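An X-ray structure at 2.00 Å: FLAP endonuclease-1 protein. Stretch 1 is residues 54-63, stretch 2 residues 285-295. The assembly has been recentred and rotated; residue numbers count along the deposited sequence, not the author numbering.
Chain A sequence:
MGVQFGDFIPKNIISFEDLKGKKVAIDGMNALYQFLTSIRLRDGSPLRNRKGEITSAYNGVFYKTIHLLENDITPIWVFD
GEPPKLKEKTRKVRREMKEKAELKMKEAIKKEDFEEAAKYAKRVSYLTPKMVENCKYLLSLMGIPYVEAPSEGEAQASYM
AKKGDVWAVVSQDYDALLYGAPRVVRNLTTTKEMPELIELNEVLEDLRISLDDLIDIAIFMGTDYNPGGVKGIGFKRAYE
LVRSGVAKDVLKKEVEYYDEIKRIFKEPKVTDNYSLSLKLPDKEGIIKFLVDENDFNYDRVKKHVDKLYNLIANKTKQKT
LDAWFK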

# COMPACT_ATOMS: atom_id res chain seq x y z
N ILE A 54 3.94 -7.49 -18.76
CA ILE A 54 2.87 -6.66 -18.21
C ILE A 54 3.33 -5.24 -17.87
O ILE A 54 4.27 -5.04 -17.08
N THR A 55 2.64 -4.26 -18.45
CA THR A 55 2.97 -2.84 -18.25
C THR A 55 1.91 -2.07 -17.46
O THR A 55 2.01 -0.86 -17.27
N SER A 56 0.89 -2.79 -17.02
CA SER A 56 -0.20 -2.23 -16.23
C SER A 56 0.27 -1.29 -15.11
O SER A 56 -0.27 -0.18 -14.95
N ALA A 57 1.26 -1.73 -14.33
CA ALA A 57 1.78 -0.94 -13.21
C ALA A 57 2.51 0.34 -13.64
O ALA A 57 2.36 1.39 -13.01
N TYR A 58 3.32 0.25 -14.69
CA TYR A 58 4.06 1.40 -15.18
C TYR A 58 3.07 2.49 -15.65
O TYR A 58 3.31 3.70 -15.45
N ASN A 59 1.97 2.06 -16.28
CA ASN A 59 0.94 2.98 -16.78
C ASN A 59 0.31 3.77 -15.62
O ASN A 59 0.15 4.98 -15.69
N GLY A 60 -0.05 3.08 -14.54
CA GLY A 60 -0.65 3.78 -13.42
C GLY A 60 0.33 4.68 -12.70
O GLY A 60 -0.01 5.80 -12.31
N VAL A 61 1.56 4.22 -12.53
CA VAL A 61 2.59 5.00 -11.85
C VAL A 61 2.80 6.35 -12.55
O VAL A 61 2.81 7.41 -11.93
N PHE A 62 2.97 6.28 -13.86
CA PHE A 62 3.22 7.46 -14.69
C PHE A 62 2.03 8.40 -14.74
O PHE A 62 2.10 9.52 -14.23
N TYR A 63 0.94 7.95 -15.35
CA TYR A 63 -0.27 8.75 -15.51
C TYR A 63 -1.00 9.14 -14.24
O TYR A 63 -1.48 10.28 -14.13
N GLY A 285 14.91 9.58 -20.78
CA GLY A 285 14.90 8.28 -20.13
C GLY A 285 13.49 7.72 -20.00
O GLY A 285 13.29 6.52 -20.12
N ILE A 286 12.52 8.60 -19.75
CA ILE A 286 11.14 8.17 -19.62
C ILE A 286 10.63 7.65 -20.97
O ILE A 286 9.98 6.60 -21.04
N ILE A 287 10.95 8.38 -22.03
CA ILE A 287 10.54 7.97 -23.38
C ILE A 287 11.12 6.60 -23.74
O ILE A 287 10.43 5.72 -24.25
N LYS A 288 12.41 6.42 -23.46
CA LYS A 288 13.07 5.17 -23.75
C LYS A 288 12.46 4.03 -22.96
O LYS A 288 12.20 2.96 -23.50
N PHE A 289 12.25 4.25 -21.67
CA PHE A 289 11.69 3.19 -20.84
C PHE A 289 10.25 2.87 -21.23
O PHE A 289 9.91 1.71 -21.52
N LEU A 290 9.42 3.90 -21.26
CA LEU A 290 8.00 3.76 -21.59
C LEU A 290 7.66 3.46 -23.06
O LEU A 290 6.98 2.47 -23.36
N VAL A 291 8.13 4.31 -23.96
CA VAL A 291 7.84 4.14 -25.38
C VAL A 291 8.71 3.08 -26.07
O VAL A 291 8.21 2.10 -26.62
N ASP A 292 10.02 3.30 -26.05
CA ASP A 292 10.96 2.39 -26.69
C ASP A 292 10.89 0.97 -26.14
O ASP A 292 10.67 0.01 -26.88
N GLU A 293 11.07 0.84 -24.84
CA GLU A 293 11.08 -0.46 -24.21
C GLU A 293 9.74 -1.04 -23.79
O GLU A 293 9.60 -2.26 -23.66
N ASN A 294 8.74 -0.19 -23.57
CA ASN A 294 7.46 -0.73 -23.13
C ASN A 294 6.25 -0.40 -23.98
O ASN A 294 5.10 -0.51 -23.53
N ASP A 295 6.51 0.01 -25.21
CA ASP A 295 5.48 0.30 -26.18
C ASP A 295 4.37 1.27 -25.83
O ASP A 295 3.23 1.13 -26.30

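Two helices, one taking in residues 56-63 and the other running through Phe 289 and Leu 290, approach to 11.7 Å between axes and run in roughly opposing directions, at 143°. The contact buries 309 Å² in total, counting both sides, and rests mainly on Tyr 58, Leu 290 and Phe 62, whose CA-to-CB bonds all point toward the opposite stretch.

Phe 62 and Tyr 58 lie one helical turn apart and so present their rings on the same side of the first helix. Phe 62, with chi1 in the t rotamer, receives Leu 290 over one face: Leu 290 CD2 lies 3.6 Å from the centroid of the Phe 62 ring and only 13° off its normal, a CH-pi contact. Leu 290 adopts an off-well chi1 of -110°, and its other methyl, CD1, approaches Tyr 58 CB at 4.3 Å, so the two branches divide between the two aromatic residues. Ile 286, a turn earlier and in the m rotamer, extends the apolar patch, its CG2 lying 3.8 Å from Phe 62 CE1.

The Tyr 58 ring, chi1 m, is met by Phe 289 in an edge-to-face pair, with centroids 5.4 Å apart and planes at 60°. The CA-to-CB bond of Phe 289 points sideways, but its t rotamer carries the ring inward, and CE2 reaches 4.2 Å from Tyr 58 CG.

Asn 294, in the m rotamer, closes the contact beside Thr 55. Its OD1 lies near the plane of the Tyr 58 ring, 3.8 Å from Tyr 58 CE2, and 3.4 Å from Thr 55 CG2. Asn 294 ND2 donates to Phe 289 O at 2.9 Å, tying the side chain back to the backbone of the preceding helix. No direct hydrogen bond joins the stretches; instead, a water donates to Asn 294 O at 2.8 Å and hydrogen-bonds to Thr 55 OG1 at 2.6 Å, bridging the two.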

# COMPACT_ATOMS: atom_id res chain seq x y z
CB ILE A 54 2.26 -7.31 -16.97
CG1 ILE A 54 1.50 -8.58 -17.39
CG2 ILE A 54 1.30 -6.35 -16.29
CD1 ILE A 54 1.11 -9.46 -16.22
CB THR A 55 3.16 -2.15 -19.61
OG1 THR A 55 1.97 -2.28 -20.39
CG2 THR A 55 4.31 -2.80 -20.38
CB SER A 56 -1.02 -3.38 -15.63
OG SER A 56 -2.13 -3.68 -16.46
CB ALA A 57 2.71 -1.78 -12.37
CB TYR A 58 5.00 0.98 -16.32
CG TYR A 58 5.82 -0.28 -16.05
CD1 TYR A 58 6.20 -0.62 -14.75
CD2 TYR A 58 6.19 -1.14 -17.08
CE1 TYR A 58 6.93 -1.77 -14.48
CE2 TYR A 58 6.93 -2.30 -16.83
CZ TYR A 58 7.29 -2.60 -15.52
OH TYR A 58 7.98 -3.76 -15.25
CB ASN A 59 -0.13 2.17 -17.55
CG ASN A 59 -1.26 3.04 -18.10
OD1 ASN A 59 -2.06 3.59 -17.34
ND2 ASN A 59 -1.32 3.16 -19.42
CB VAL A 61 3.93 4.21 -11.81
CG1 VAL A 61 5.06 5.11 -11.34
CG2 VAL A 61 3.78 3.01 -10.91
CB PHE A 62 3.60 7.01 -16.10
CG PHE A 62 4.00 8.14 -17.01
CD1 PHE A 62 5.16 8.88 -16.77
CD2 PHE A 62 3.22 8.46 -18.12
CE1 PHE A 62 5.53 9.92 -17.61
CE2 PHE A 62 3.58 9.50 -18.98
CZ PHE A 62 4.74 10.23 -18.73
CB TYR A 63 -1.25 8.05 -16.46
CG TYR A 63 -0.73 7.97 -17.88
CD1 TYR A 63 -0.58 9.12 -18.65
CD2 TYR A 63 -0.30 6.76 -18.42
CE1 TYR A 63 -0.02 9.08 -19.91
CE2 TYR A 63 0.26 6.70 -19.69
CZ TYR A 63 0.40 7.86 -20.43
OH TYR A 63 0.99 7.83 -21.66
CB ILE A 286 10.23 9.32 -19.11
CG1 ILE A 286 10.54 9.60 -17.63
CG2 ILE A 286 8.77 8.95 -19.28
CD1 ILE A 286 10.02 10.91 -17.10
CB ILE A 287 11.02 9.00 -24.44
CG1 ILE A 287 10.28 10.32 -24.23
CG2 ILE A 287 10.81 8.44 -25.85
CD1 ILE A 287 10.11 11.17 -25.49
CB LYS A 288 14.56 5.27 -23.44
CG LYS A 288 15.33 4.01 -23.73
CD LYS A 288 16.68 3.99 -23.02
CE LYS A 288 17.41 2.67 -23.30
NZ LYS A 288 18.86 2.77 -22.97
CB PHE A 289 11.77 3.60 -19.35
CG PHE A 289 11.20 2.56 -18.43
CD1 PHE A 289 11.88 1.37 -18.20
CD2 PHE A 289 9.96 2.75 -17.83
CE1 PHE A 289 11.34 0.38 -17.38
CE2 PHE A 289 9.40 1.77 -17.01
CZ PHE A 289 10.09 0.58 -16.79
CB LEU A 290 7.24 5.02 -21.13
CG LEU A 290 6.27 4.91 -19.94
CD1 LEU A 290 6.80 3.95 -18.86
CD2 LEU A 290 6.03 6.31 -19.37
CB VAL A 291 8.01 5.48 -26.15
CG1 VAL A 291 7.67 5.29 -27.64
CG2 VAL A 291 7.12 6.54 -25.54
CB ASP A 292 12.39 2.90 -26.53
CG ASP A 292 12.66 4.17 -27.31
OD1 ASP A 292 11.77 4.61 -28.07
OD2 ASP A 292 13.77 4.73 -27.17
CB GLU A 293 12.01 -0.41 -23.01
CG GLU A 293 13.38 0.09 -23.35
CD GLU A 293 14.21 0.32 -22.12
OE1 GLU A 293 13.66 0.26 -21.01
OE2 GLU A 293 15.42 0.58 -22.27
CB ASN A 294 7.26 -0.38 -21.67
CG ASN A 294 8.07 -1.31 -20.77
OD1 ASN A 294 7.70 -2.47 -20.57
ND2 ASN A 294 9.19 -0.81 -20.24
CB ASP A 295 4.88 -1.03 -26.63
CG ASP A 295 5.92 -1.96 -27.23
OD1 ASP A 295 6.55 -1.56 -28.23
OD2 ASP A 295 6.11 -3.07 -26.71
O HOH W 1 2.48 -1.19 -22.73